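Local structure of nucleoporin NUP170 (Chaetomium thermophilum, 5HAX) at residues Gly232-Asp237 against Leu296-Ala301; Ile251-Met256 against Thr263-Lys268; Tyr243-Arg248 against Thr291-Leu296; Ile114-Leu119 against Ser177-Thr182. The protein is a nucleoporin that probably serves as a structural scaffold component of the nuclear pore complex, with a beta-propeller-like N-terminal region and a helical C-terminal region. All blocks are in the same frame, centred on the assembly; numbering follows the deposited sequence.

Contact 1: residues Gly232-Asp237 against Leu296-Ala301; sequences GLYVDD and LSPIPA
Tyr234 reaches across from 232-237 to 296-301, and its side chain carries most of the contact. At its root, CB packs on Pro298, with CB to Pro298 CG at 3.6 Å. CG lies beside the backbone N (chi1 -44°), and this sends the ring along the neighbouring strand toward Leu296. The two side chains cross at about a right angle. Leu296 CB sits over one face of the ring, 3.7 Å from the centroid of the Tyr234 ring and 15° off its normal, a CH-pi contact. On the CE2 side the ring meets the Leu296 carbonyl, with Tyr234 CE2 to Leu296 O at 3.2 Å. At the tip, OH accepts a weak hydrogen bond from Leu296 N, 3.4 Å from N to Tyr234 OH. Each strand lies at the edge of its own sheet, and the two run nearly parallel, 12° apart, as the inner strands of neighbouring beta-propeller blades commonly do. An alanine here would lose the ring and hydroxyl, and would probably loosen the join to Leu296, leaving little but the CB contact with Pro298. Further along, Asp236 CB packs on Pro298 CB at 4.0 Å. The Asp236 carboxylate crosses Pro300, with OD2 3.6 Å from Pro300 CA. Its polar partners are Thr238 through OD1 and Arg239, in a salt bridge, through OD2.

Contact 2: residues Ile251-Met256 against Thr263-Lys268; sequences IRTYHM and TKVIEK
Arg252 and Glu267 lie side by side and point the same way from a non-hydrogen-bonded pair. Their flat ends are turned 63° apart, so they do not meet as a coplanar fork. Arg252 NE instead makes a weak, bent salt-bridge contact with Glu267 OE1 at 3.2 Å. Glu267 OE1 also takes a shorter bond from Lys264 NZ, 2.9 Å, from above the carboxylate plane, and a water also donates to it. Lys264 bends at chi2 and chi3 to reach it. Glu267 thus probably offsets two neighbouring positive charges. Arg252 NH2 also has a salt bridge to Glu228. A leucine in place of Arg252 would remove the guanidinium and would probably break the link between Glu228 and Glu267. On the same face, Tyr254 and Lys264 run alongside each other. Lys264 CG lies over one face of the Tyr254 ring, offset toward the rim and 4.0 Å from the ring centroid, a CH-pi contact. On the other face, Thr253 and Ile266 stand side by side, with Thr253 CB to Ile266 CB at 3.8 Å. Met342 of strand 341-348 packs on both. Between these pairs the register slips. Thr253 O receives Val265 N at 2.9 Å, nearly straight at 175°, and more weakly Ile266 N at 3.3 Å. The extra residue brings Val265 CG2 against Thr253 O at 3.4 Å. This is a classic beta bulge in an antiparallel hairpin, here the last two strands of a four-stranded sheet of the kind that forms a propeller blade.

Contact 3: residues Tyr243-Arg248 against Thr291-Leu296; sequences YSLSNR and TNIVAL
Apolar packing accounts for the direct side-chain contacts here, and Leu245 is at its centre. Its CG is anti to the backbone N (chi1 180°), and both methyls reach 291-296. CD1 meets the branch methyl of Ile293, with Leu245 CD1 to Ile293 CG2 at 3.8 Å. The two side chains cross obliquely. CD2 instead lies against backbone, 3.6 Å from both Ile293 O and Ala295 N. Leu245 CB rests on the CD1 methyl of Leu296 at 3.7 Å. That methyl also reaches Tyr243, with Leu296 CD1 to Tyr243 CB at 4.3 Å, but there the contact is loose. Ile251 and Ala311 also touch the Leu296 side chain.

Polar links between the segments run through water. One water joins Asn247 O to Asn292 OD1, 2.6 Å from the latter. A second joins Asn247 O, weakly, to Ile293 O, with water to Ile293 O at 3.0 Å. Within 243-248, Ser246 OG accepts from Arg248 N, forming an ST turn where strand 241-246 ends. Ser249 OG bonds to Ile293 N just beyond this turn.

The strands run 165° apart, with axes 7.8 Å from each other, and no direct hydrogen bond joins the segments. The chemistry is therefore that of two propeller-like blades meeting through leucine and isoleucine in the buried part, with water linking the Asn247 carbonyl to the Asn292 side chain and the Ile293 carbonyl near the strand ends.

Contact 4: residues Ile114-Leu119 against Ser177-Thr182; sequences ITAVAL and SFIVGT
Ser177 opens 177-182 just before its strand. Its OG is linked to Thr115 O by a water that donates to both, 2.8 Å from Ser177 OG and 2.8 Å from Thr115 O. OG also has a hydrogen bond with Asp175, while Thr115 OG1 bonds to Val176 O. The backbone of Ser177 then meets Ala116, with Ser177 C to Ala116 CB at 3.8 Å. Ser177 and Phe178 share Gly190 as their partner in a classic beta bulge. Phe178 takes no side-chain part in the contact; it packs on Leu230, and Ser177 CB lies over the centre of one ring face.

Ile179 comes next and carries the apolar contact. CG1 is anti to the carbonyl carbon (chi1 -52°), so the longer branch runs back toward Ala116. Its tip, Ile179 CD1, touches Ala116 CB at 3.7 Å. The branch point meets the second alanine, with Ile179 CB to Ala118 CB at 3.7 Å, and CG2 lies beside the same methyl. Two small residues thus receive one larger one. Val180 packs on Leu233 and Val235 instead.

The two strands run nearly parallel, 16° apart, without direct hydrogen bonds. Each is an outermost strand of its own four-stranded antiparallel sheet, as in adjoining propeller blades. Strand 133-139 pairs with 114-120, strand 187-190 with 178-181, and strand 230-236 lies beyond, against Phe178 and Val180.

In the fold
Contacts 1, 3 and 4 join separate sheets, while contact 2 lies within one. Contact 2 therefore has a ladder of backbone hydrogen bonds and a salt-bridge network, whereas the others depend mainly on side-chain packing, with bridging waters in contacts 3 and 4 and one weak hydrogen bond in contact 1. Contacts 2 and 3 are buried, contact 1 is partly buried and contact 4 is at the surface. Contacts 1 and 3 both attach strand 293-298 to the sheet running from strand 230-236 to strand 263-268. They share Leu296, which Ile251 of contact 2 touches. Contact 4 makes a similar join between the two preceding sheets, and its Val180 packs on contact 1. The series fits successive beta-propeller blades.

Contact 1: residues Gly232-Asp237 against Leu296-Ala301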
loop_
_atom_site.group_PDB
_atom_site.type_symbol
_atom_site.label_atom_id
_atom_site.label_comp_id
_atom_site.label_asym_id
_atom_site.label_seq_id
_atom_site.Cartn_x
_atom_site.Cartn_y
_atom_site.Cartn_z
ATOM N N GLY A 232 16.402 -12.022 9.582
ATOM C CA GLY A 232 15.682 -11.546 8.412
ATOM C C GLY A 232 16.518 -10.574 7.604
ATOM O O GLY A 232 17.482 -9.980 8.103
ATOM N N LEU A 233 16.130 -10.438 6.333
ATOM C CA LEU A 233 16.687 -9.468 5.399
ATOM C C LEU A 233 15.567 -8.586 4.861
ATOM O O LEU A 233 14.445 -9.053 4.654
ATOM C CB LEU A 233 17.396 -10.154 4.215
ATOM C CG LEU A 233 18.761 -10.810 4.427
ATOM C CD1 LEU A 233 19.281 -11.332 3.096
ATOM C CD2 LEU A 233 19.755 -9.837 5.033
ATOM N N TYR A 234 15.880 -7.308 4.620
ATOM C CA TYR A 234 14.871 -6.324 4.229
ATOM C C TYR A 234 15.459 -5.323 3.240
ATOM O O TYR A 234 16.549 -4.791 3.468
ATOM C CB TYR A 234 14.328 -5.592 5.464
ATOM C CG TYR A 234 14.033 -6.510 6.635
ATOM C CD1 TYR A 234 15.036 -6.871 7.525
ATOM C CD2 TYR A 234 12.757 -7.017 6.846
ATOM C CE1 TYR A 234 14.779 -7.710 8.589
ATOM C CE2 TYR A 234 12.489 -7.857 7.910
ATOM C CZ TYR A 234 13.505 -8.198 8.779
ATOM O OH TYR A 234 13.256 -9.032 9.842
ATOM N N VAL A 235 14.721 -5.048 2.162
ATOM C CA VAL A 235 15.177 -4.194 1.064
ATOM C C VAL A 235 14.379 -2.896 1.065
ATOM O O VAL A 235 13.175 -2.894 1.349
ATOM C CB VAL A 235 15.027 -4.908 -0.297
ATOM C CG1 VAL A 235 15.370 -3.962 -1.450
ATOM C CG2 VAL A 235 15.894 -6.153 -0.350
ATOM N N ASP A 236 15.051 -1.793 0.725
ATOM C CA ASP A 236 14.390 -0.518 0.436
ATOM C C ASP A 236 14.986 0.039 -0.854
ATOM O O ASP A 236 16.049 0.671 -0.836
ATOM C CB ASP A 236 14.536 0.471 1.588
ATOM C CG ASP A 236 13.795 1.776 1.332
ATOM O OD1 ASP A 236 13.037 1.846 0.339
ATOM O OD2 ASP A 236 13.960 2.726 2.126
ATOM N N ASP A 237 14.283 -0.187 -1.969
ATOM C CA ASP A 237 14.765 0.254 -3.275
ATOM C C ASP A 237 14.834 1.771 -3.381
ATOM O O ASP A 237 15.705 2.299 -4.079
ATOM C CB ASP A 237 13.862 -0.299 -4.377
ATOM C CG ASP A 237 13.966 -1.804 -4.524
ATOM O OD1 ASP A 237 15.099 -2.324 -4.582
ATOM O OD2 ASP A 237 12.911 -2.470 -4.580
ATOM N N LEU A 296 12.012 -6.281 11.499
ATOM C CA LEU A 296 12.222 -4.951 10.950
ATOM C C LEU A 296 11.226 -4.707 9.823
ATOM O O LEU A 296 10.643 -5.640 9.267
ATOM C CB LEU A 296 13.651 -4.774 10.418
ATOM C CG LEU A 296 14.797 -5.047 11.392
ATOM C CD1 LEU A 296 16.134 -4.830 10.702
ATOM C CD2 LEU A 296 14.686 -4.176 12.638
ATOM N N SER A 297 11.037 -3.433 9.496
ATOM C CA SER A 297 10.208 -3.041 8.364
ATOM C C SER A 297 10.739 -1.738 7.779
ATOM O O SER A 297 10.645 -0.688 8.428
ATOM C CB SER A 297 8.749 -2.879 8.785
ATOM O OG SER A 297 7.920 -2.716 7.650
ATOM N N PRO A 298 11.314 -1.756 6.577
ATOM C CA PRO A 298 11.820 -0.508 5.992
ATOM C C PRO A 298 10.701 0.486 5.723
ATOM O O PRO A 298 9.569 0.116 5.402
ATOM C CB PRO A 298 12.482 -0.968 4.687
ATOM C CG PRO A 298 12.753 -2.422 4.881
ATOM C CD PRO A 298 11.630 -2.918 5.729
ATOM N N ILE A 299 11.034 1.761 5.862
ATOM C CA ILE A 299 10.143 2.872 5.539
ATOM C C ILE A 299 10.729 3.585 4.325
ATOM O O ILE A 299 11.853 4.097 4.404
ATOM C CB ILE A 299 9.984 3.835 6.727
ATOM C CG1 ILE A 299 9.406 3.082 7.932
ATOM C CG2 ILE A 299 9.086 5.007 6.343
ATOM C CD1 ILE A 299 9.416 3.870 9.225
ATOM N N PRO A 300 10.026 3.641 3.194
ATOM C CA PRO A 300 10.627 4.197 1.977
ATOM C C PRO A 300 10.747 5.713 2.033
ATOM O O PRO A 300 10.065 6.399 2.798
ATOM C CB PRO A 300 9.658 3.755 0.876
ATOM C CG PRO A 300 8.343 3.653 1.567
ATOM C CD PRO A 300 8.641 3.191 2.967
ATOM N N ALA A 301 11.641 6.236 1.189
ATOM C CA ALA A 301 11.878 7.677 1.147
ATOM C C ALA A 301 10.652 8.437 0.661
ATOM O O ALA A 301 10.484 9.617 0.991
ATOM C CB ALA A 301 13.078 7.986 0.252
#

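Contact 2: residues Ile251-Met256 against Thr263-Lys268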
loop_
_atom_site.group_PDB
_atom_site.type_symbol
_atom_site.label_atom_id
_atom_site.label_comp_id
_atom_site.label_asym_id
_atom_site.label_seq_id
_atom_site.Cartn_x
_atom_site.Cartn_y
_atom_site.Cartn_z
ATOM N N ILE A 251 21.208 -4.417 14.215
ATOM C CA ILE A 251 20.694 -3.926 12.940
ATOM C C ILE A 251 21.880 -3.455 12.111
ATOM O O ILE A 251 22.615 -2.550 12.525
ATOM C CB ILE A 251 19.686 -2.782 13.134
ATOM C CG1 ILE A 251 18.506 -3.241 13.997
ATOM C CG2 ILE A 251 19.199 -2.269 11.783
ATOM C CD1 ILE A 251 17.562 -2.117 14.383
ATOM N N ARG A 252 22.058 -4.056 10.938
ATOM C CA ARG A 252 23.109 -3.674 10.006
ATOM C C ARG A 252 22.484 -3.079 8.752
ATOM O O ARG A 252 21.493 -3.603 8.236
ATOM C CB ARG A 252 23.981 -4.879 9.643
ATOM C CG ARG A 252 24.808 -5.410 10.808
ATOM C CD ARG A 252 25.560 -6.679 10.432
ATOM N NE ARG A 252 26.532 -7.071 11.451
ATOM C CZ ARG A 252 26.249 -7.797 12.530
ATOM N NH1 ARG A 252 25.011 -8.216 12.756
ATOM N NH2 ARG A 252 27.210 -8.102 13.392
ATOM N N THR A 253 23.058 -1.974 8.277
ATOM C CA THR A 253 22.594 -1.282 7.080
ATOM C C THR A 253 23.670 -1.374 6.008
ATOM O O THR A 253 24.841 -1.082 6.273
ATOM C CB THR A 253 22.274 0.187 7.373
ATOM O OG1 THR A 253 21.309 0.268 8.429
ATOM C CG2 THR A 253 21.724 0.890 6.126
ATOM N N TYR A 254 23.267 -1.779 4.806
ATOM C CA TYR A 254 24.154 -1.892 3.656
ATOM C C TYR A 254 23.635 -0.995 2.541
ATOM O O TYR A 254 22.422 -0.866 2.355
ATOM C CB TYR A 254 24.241 -3.340 3.158
ATOM C CG TYR A 254 24.730 -4.332 4.189
ATOM C CD1 TYR A 254 23.884 -4.804 5.181
ATOM C CD2 TYR A 254 26.033 -4.806 4.159
ATOM C CE1 TYR A 254 24.325 -5.714 6.124
ATOM C CE2 TYR A 254 26.484 -5.718 5.096
ATOM C CZ TYR A 254 25.626 -6.170 6.076
ATOM O OH TYR A 254 26.068 -7.077 7.011
ATOM N N HIS A 255 24.554 -0.381 1.799
ATOM C CA HIS A 255 24.210 0.525 0.710
ATOM C C HIS A 255 24.705 -0.056 -0.606
ATOM O O HIS A 255 25.840 -0.536 -0.690
ATOM C CB HIS A 255 24.812 1.914 0.934
ATOM C CG HIS A 255 24.528 2.878 -0.175
ATOM N ND1 HIS A 255 25.510 3.364 -1.011
ATOM C CD2 HIS A 255 23.368 3.442 -0.590
ATOM C CE1 HIS A 255 24.968 4.189 -1.889
ATOM N NE2 HIS A 255 23.670 4.253 -1.657
ATOM N N MET A 256 23.849 -0.009 -1.627
ATOM C CA MET A 256 24.195 -0.488 -2.965
ATOM C C MET A 256 24.750 0.690 -3.761
ATOM O O MET A 256 24.048 1.366 -4.515
ATOM C CB MET A 256 22.979 -1.110 -3.640
ATOM C CG MET A 256 22.459 -2.350 -2.934
ATOM S SD MET A 256 20.865 -2.897 -3.571
ATOM C CE MET A 256 19.907 -2.961 -2.060
ATOM N N THR A 263 28.006 -2.281 0.331
ATOM C CA THR A 263 28.908 -1.780 1.361
ATOM C C THR A 263 28.159 -1.628 2.675
ATOM O O THR A 263 27.112 -0.975 2.723
ATOM C CB THR A 263 29.510 -0.430 0.950
ATOM O OG1 THR A 263 30.137 -0.551 -0.333
ATOM C CG2 THR A 263 30.538 0.035 1.975
ATOM N N LYS A 264 28.700 -2.222 3.738
ATOM C CA LYS A 264 28.152 -2.003 5.070
ATOM C C LYS A 264 28.482 -0.587 5.522
ATOM O O LYS A 264 29.645 -0.174 5.496
ATOM C CB LYS A 264 28.715 -3.018 6.065
ATOM C CG LYS A 264 27.854 -3.191 7.319
ATOM C CD LYS A 264 28.682 -3.447 8.577
ATOM C CE LYS A 264 29.586 -4.659 8.440
ATOM N NZ LYS A 264 30.312 -4.943 9.709
ATOM N N VAL A 265 27.455 0.158 5.926
ATOM C CA VAL A 265 27.618 1.562 6.281
ATOM C C VAL A 265 27.171 1.875 7.703
ATOM O O VAL A 265 27.591 2.908 8.251
ATOM C CB VAL A 265 26.872 2.473 5.282
ATOM C CG1 VAL A 265 27.569 2.457 3.927
ATOM C CG2 VAL A 265 25.416 2.046 5.145
ATOM N N ILE A 266 26.340 1.044 8.327
ATOM C CA ILE A 266 25.931 1.243 9.713
ATOM C C ILE A 266 25.830 -0.116 10.387
ATOM O O ILE A 266 25.392 -1.097 9.775
ATOM C CB ILE A 266 24.583 1.991 9.828
ATOM C CG1 ILE A 266 24.586 3.258 8.968
ATOM C CG2 ILE A 266 24.300 2.338 11.291
ATOM C CD1 ILE A 266 23.246 3.968 8.924
ATOM N N GLU A 267 26.243 -0.167 11.651
ATOM C CA GLU A 267 26.061 -1.341 12.502
ATOM C C GLU A 267 25.652 -0.830 13.875
ATOM O O GLU A 267 26.440 -0.155 14.544
ATOM C CB GLU A 267 27.337 -2.180 12.575
ATOM C CG GLU A 267 27.191 -3.456 13.387
ATOM C CD GLU A 267 28.386 -4.388 13.242
ATOM O OE1 GLU A 267 28.667 -4.836 12.109
ATOM O OE2 GLU A 267 29.047 -4.673 14.262
ATOM N N LYS A 268 24.424 -1.139 14.288
ATOM C CA LYS A 268 23.843 -0.614 15.521
ATOM C C LYS A 268 23.335 -1.784 16.352
ATOM O O LYS A 268 22.337 -2.416 15.989
ATOM C CB LYS A 268 22.711 0.364 15.211
ATOM C CG LYS A 268 22.215 1.153 16.411
ATOM C CD LYS A 268 21.037 2.032 16.032
ATOM C CE LYS A 268 20.577 2.885 17.201
ATOM N NZ LYS A 268 21.597 3.898 17.592
HETATM O O HOH W 1 30.293 -7.572 11.930
#

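Contact 3: residues Tyr243-Arg248 against Thr291-Leu296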
loop_
_atom_site.group_PDB
_atom_site.type_symbol
_atom_site.label_atom_id
_atom_site.label_comp_id
_atom_site.label_asym_id
_atom_site.label_seq_id
_atom_site.Cartn_x
_atom_site.Cartn_y
_atom_site.Cartn_z
ATOM N N TYR A 243 18.851 -4.060 4.738
ATOM C CA TYR A 243 18.956 -4.195 6.186
ATOM C C TYR A 243 18.975 -5.666 6.575
ATOM O O TYR A 243 18.269 -6.482 5.974
ATOM C CB TYR A 243 17.786 -3.520 6.908
ATOM C CG TYR A 243 17.574 -2.056 6.596
ATOM C CD1 TYR A 243 18.291 -1.074 7.262
ATOM C CD2 TYR A 243 16.633 -1.658 5.656
ATOM C CE1 TYR A 243 18.090 0.268 6.989
ATOM C CE2 TYR A 243 16.423 -0.320 5.374
ATOM C CZ TYR A 243 17.154 0.639 6.046
ATOM O OH TYR A 243 16.950 1.973 5.776
ATOM N N SER A 244 19.772 -6.000 7.591
ATOM C CA SER A 244 19.734 -7.316 8.215
ATOM C C SER A 244 19.464 -7.169 9.706
ATOM O O SER A 244 19.917 -6.208 10.341
ATOM C CB SER A 244 21.043 -8.090 8.001
ATOM O OG SER A 244 22.055 -7.665 8.898
ATOM N N LEU A 245 18.721 -8.127 10.253
ATOM C CA LEU A 245 18.476 -8.243 11.684
ATOM C C LEU A 245 19.108 -9.537 12.175
ATOM O O LEU A 245 18.910 -10.593 11.567
ATOM C CB LEU A 245 16.976 -8.235 11.984
ATOM C CG LEU A 245 16.567 -8.357 13.455
ATOM C CD1 LEU A 245 17.036 -7.146 14.244
ATOM C CD2 LEU A 245 15.058 -8.525 13.578
ATOM N N SER A 246 19.869 -9.453 13.262
ATOM C CA SER A 246 20.560 -10.612 13.806
ATOM C C SER A 246 19.815 -11.165 15.017
ATOM O O SER A 246 18.876 -10.559 15.539
ATOM C CB SER A 246 22.000 -10.259 14.187
ATOM O OG SER A 246 22.081 -9.804 15.527
ATOM N N ASN A 247 20.254 -12.346 15.459
ATOM C CA ASN A 247 19.666 -12.986 16.630
ATOM C C ASN A 247 19.995 -12.245 17.916
ATOM O O ASN A 247 19.317 -12.455 18.928
ATOM C CB ASN A 247 20.154 -14.426 16.746
ATOM C CG ASN A 247 21.632 -14.506 17.057
ATOM O OD1 ASN A 247 22.462 -13.984 16.315
ATOM N ND2 ASN A 247 21.967 -15.134 18.176
ATOM N N ARG A 248 21.029 -11.406 17.904
ATOM C CA ARG A 248 21.359 -10.540 19.027
ATOM C C ARG A 248 20.689 -9.177 18.921
ATOM O O ARG A 248 21.047 -8.264 19.672
ATOM C CB ARG A 248 22.876 -10.361 19.122
ATOM C CG ARG A 248 23.650 -11.666 19.123
ATOM C CD ARG A 248 25.142 -11.433 19.307
ATOM N NE ARG A 248 25.448 -10.907 20.635
ATOM C CZ ARG A 248 25.579 -11.657 21.726
ATOM N NH1 ARG A 248 25.856 -11.087 22.892
ATOM N NH2 ARG A 248 25.433 -12.974 21.661
ATOM N N THR A 291 15.309 -7.580 26.299
ATOM C CA THR A 291 14.333 -7.524 25.219
ATOM C C THR A 291 14.969 -7.894 23.883
ATOM O O THR A 291 16.125 -7.560 23.612
ATOM C CB THR A 291 13.736 -6.118 25.149
ATOM O OG1 THR A 291 13.245 -5.749 26.445
ATOM C CG2 THR A 291 12.604 -6.046 24.140
ATOM N N ASN A 292 14.196 -8.581 23.043
ATOM C CA ASN A 292 14.618 -8.988 21.710
ATOM C C ASN A 292 13.867 -8.179 20.658
ATOM O O ASN A 292 12.678 -7.887 20.822
ATOM C CB ASN A 292 14.360 -10.482 21.474
ATOM C CG ASN A 292 15.218 -11.378 22.351
ATOM O OD1 ASN A 292 16.439 -11.239 22.396
ATOM N ND2 ASN A 292 14.578 -12.303 23.054
ATOM N N ILE A 293 14.565 -7.822 19.582
ATOM C CA ILE A 293 13.935 -7.265 18.388
ATOM C C ILE A 293 13.610 -8.431 17.461
ATOM O O ILE A 293 14.507 -9.177 17.052
ATOM C CB ILE A 293 14.851 -6.241 17.694
ATOM C CG1 ILE A 293 15.106 -5.049 18.623
ATOM C CG2 ILE A 293 14.227 -5.764 16.375
ATOM C CD1 ILE A 293 16.074 -4.015 18.072
ATOM N N VAL A 294 12.328 -8.589 17.129
ATOM C CA VAL A 294 11.871 -9.761 16.387
ATOM C C VAL A 294 11.650 -9.491 14.899
ATOM O O VAL A 294 11.568 -10.451 14.118
ATOM C CB VAL A 294 10.575 -10.328 17.007
ATOM C CG1 VAL A 294 10.806 -10.720 18.458
ATOM C CG2 VAL A 294 9.432 -9.325 16.890
ATOM N N ALA A 295 11.552 -8.229 14.482
ATOM C CA ALA A 295 11.275 -7.941 13.082
ATOM C C ALA A 295 11.653 -6.504 12.762
ATOM O O ALA A 295 11.618 -5.628 13.630
ATOM C CB ALA A 295 9.798 -8.176 12.744
ATOM N N LEU A 296 12.012 -6.281 11.499
ATOM C CA LEU A 296 12.222 -4.951 10.950
ATOM C C LEU A 296 11.226 -4.707 9.823
ATOM O O LEU A 296 10.643 -5.640 9.267
ATOM C CB LEU A 296 13.651 -4.774 10.418
ATOM C CG LEU A 296 14.797 -5.047 11.392
ATOM C CD1 LEU A 296 16.134 -4.830 10.702
ATOM C CD2 LEU A 296 14.686 -4.176 12.638
HETATM O O HOH W 2 18.296 -10.413 20.728
HETATM O O HOH W 3 16.439 -11.227 18.166
#

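Contact 4: residues Ile114-Leu119 against Ser177-Thr182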
loop_
_atom_site.group_PDB
_atom_site.type_symbol
_atom_site.label_atom_id
_atom_site.label_comp_id
_atom_site.label_asym_id
_atom_site.label_seq_id
_atom_site.Cartn_x
_atom_site.Cartn_y
_atom_site.Cartn_z
ATOM N N ILE A 114 15.183 -28.405 0.848
ATOM C CA ILE A 114 14.942 -26.994 0.563
ATOM C C ILE A 114 14.893 -26.229 1.879
ATOM O O ILE A 114 14.177 -26.618 2.810
ATOM C CB ILE A 114 13.636 -26.815 -0.231
ATOM C CG1 ILE A 114 13.789 -27.405 -1.636
ATOM C CG2 ILE A 114 13.255 -25.336 -0.329
ATOM C CD1 ILE A 114 12.479 -27.553 -2.382
ATOM N N THR A 115 15.640 -25.125 1.950
ATOM C CA THR A 115 15.710 -24.304 3.151
ATOM C C THR A 115 15.131 -22.907 2.973
ATOM O O THR A 115 14.871 -22.235 3.976
ATOM C CB THR A 115 17.168 -24.178 3.622
ATOM O OG1 THR A 115 17.982 -23.677 2.556
ATOM C CG2 THR A 115 17.704 -25.535 4.075
ATOM N N ALA A 116 14.920 -22.456 1.740
ATOM C CA ALA A 116 14.332 -21.147 1.496
ATOM C C ALA A 116 13.825 -21.090 0.063
ATOM O O ALA A 116 14.386 -21.725 -0.833
ATOM C CB ALA A 116 15.343 -20.021 1.746
ATOM N N VAL A 117 12.754 -20.322 -0.133
ATOM C CA VAL A 117 12.148 -20.106 -1.444
ATOM C C VAL A 117 11.669 -18.660 -1.509
ATOM O O VAL A 117 11.155 -18.125 -0.523
ATOM C CB VAL A 117 10.975 -21.079 -1.701
ATOM C CG1 VAL A 117 10.337 -20.809 -3.060
ATOM C CG2 VAL A 117 11.443 -22.525 -1.607
ATOM N N ALA A 118 11.827 -18.030 -2.674
ATOM C CA ALA A 118 11.400 -16.648 -2.844
ATOM C C ALA A 118 11.090 -16.370 -4.308
ATOM O O ALA A 118 11.605 -17.029 -5.213
ATOM C CB ALA A 118 12.462 -15.667 -2.338
ATOM N N LEU A 119 10.238 -15.368 -4.521
ATOM C CA LEU A 119 9.836 -14.910 -5.845
ATOM C C LEU A 119 10.294 -13.467 -6.005
ATOM O O LEU A 119 9.820 -12.582 -5.284
ATOM C CB LEU A 119 8.318 -15.019 -6.016
ATOM C CG LEU A 119 7.752 -14.730 -7.407
ATOM C CD1 LEU A 119 8.148 -15.831 -8.377
ATOM C CD2 LEU A 119 6.239 -14.578 -7.344
ATOM N N SER A 177 18.442 -19.133 4.648
ATOM C CA SER A 177 17.069 -19.121 5.133
ATOM C C SER A 177 16.302 -17.872 4.731
ATOM O O SER A 177 15.090 -17.812 4.967
ATOM C CB SER A 177 17.033 -19.242 6.666
ATOM O OG SER A 177 17.431 -20.531 7.096
ATOM N N PHE A 178 16.964 -16.882 4.137
ATOM C CA PHE A 178 16.333 -15.620 3.775
ATOM C C PHE A 178 16.811 -15.212 2.392
ATOM O O PHE A 178 18.019 -15.161 2.140
ATOM C CB PHE A 178 16.662 -14.530 4.804
ATOM C CG PHE A 178 16.466 -14.968 6.228
ATOM C CD1 PHE A 178 15.193 -15.117 6.751
ATOM C CD2 PHE A 178 17.556 -15.235 7.043
ATOM C CE1 PHE A 178 15.006 -15.526 8.061
ATOM C CE2 PHE A 178 17.379 -15.641 8.354
ATOM C CZ PHE A 178 16.103 -15.788 8.864
ATOM N N ILE A 179 15.862 -14.936 1.500
ATOM C CA ILE A 179 16.141 -14.480 0.144
ATOM C C ILE A 179 15.284 -13.251 -0.115
ATOM O O ILE A 179 14.075 -13.270 0.141
ATOM C CB ILE A 179 15.836 -15.567 -0.907
ATOM C CG1 ILE A 179 16.530 -16.884 -0.552
ATOM C CG2 ILE A 179 16.250 -15.091 -2.299
ATOM C CD1 ILE A 179 16.032 -18.066 -1.362
ATOM N N VAL A 180 15.906 -12.185 -0.619
ATOM C CA VAL A 180 15.192 -10.964 -0.970
ATOM C C VAL A 180 15.679 -10.485 -2.330
ATOM O O VAL A 180 16.823 -10.728 -2.724
ATOM C CB VAL A 180 15.373 -9.854 0.093
ATOM C CG1 VAL A 180 14.742 -10.280 1.408
ATOM C CG2 VAL A 180 16.848 -9.514 0.278
ATOM N N GLY A 181 14.791 -9.806 -3.045
ATOM C CA GLY A 181 15.106 -9.291 -4.362
ATOM C C GLY A 181 14.828 -7.807 -4.454
ATOM O O GLY A 181 13.919 -7.281 -3.811
ATOM N N THR A 182 15.633 -7.132 -5.270
ATOM C CA THR A 182 15.457 -5.712 -5.526
ATOM C C THR A 182 14.627 -5.491 -6.786
ATOM O O THR A 182 14.377 -6.406 -7.575
ATOM C CB THR A 182 16.805 -5.005 -5.678
ATOM O OG1 THR A 182 17.424 -5.410 -6.906
ATOM C CG2 THR A 182 17.728 -5.320 -4.507
HETATM O O HOH W 4 15.480 -22.472 6.651
#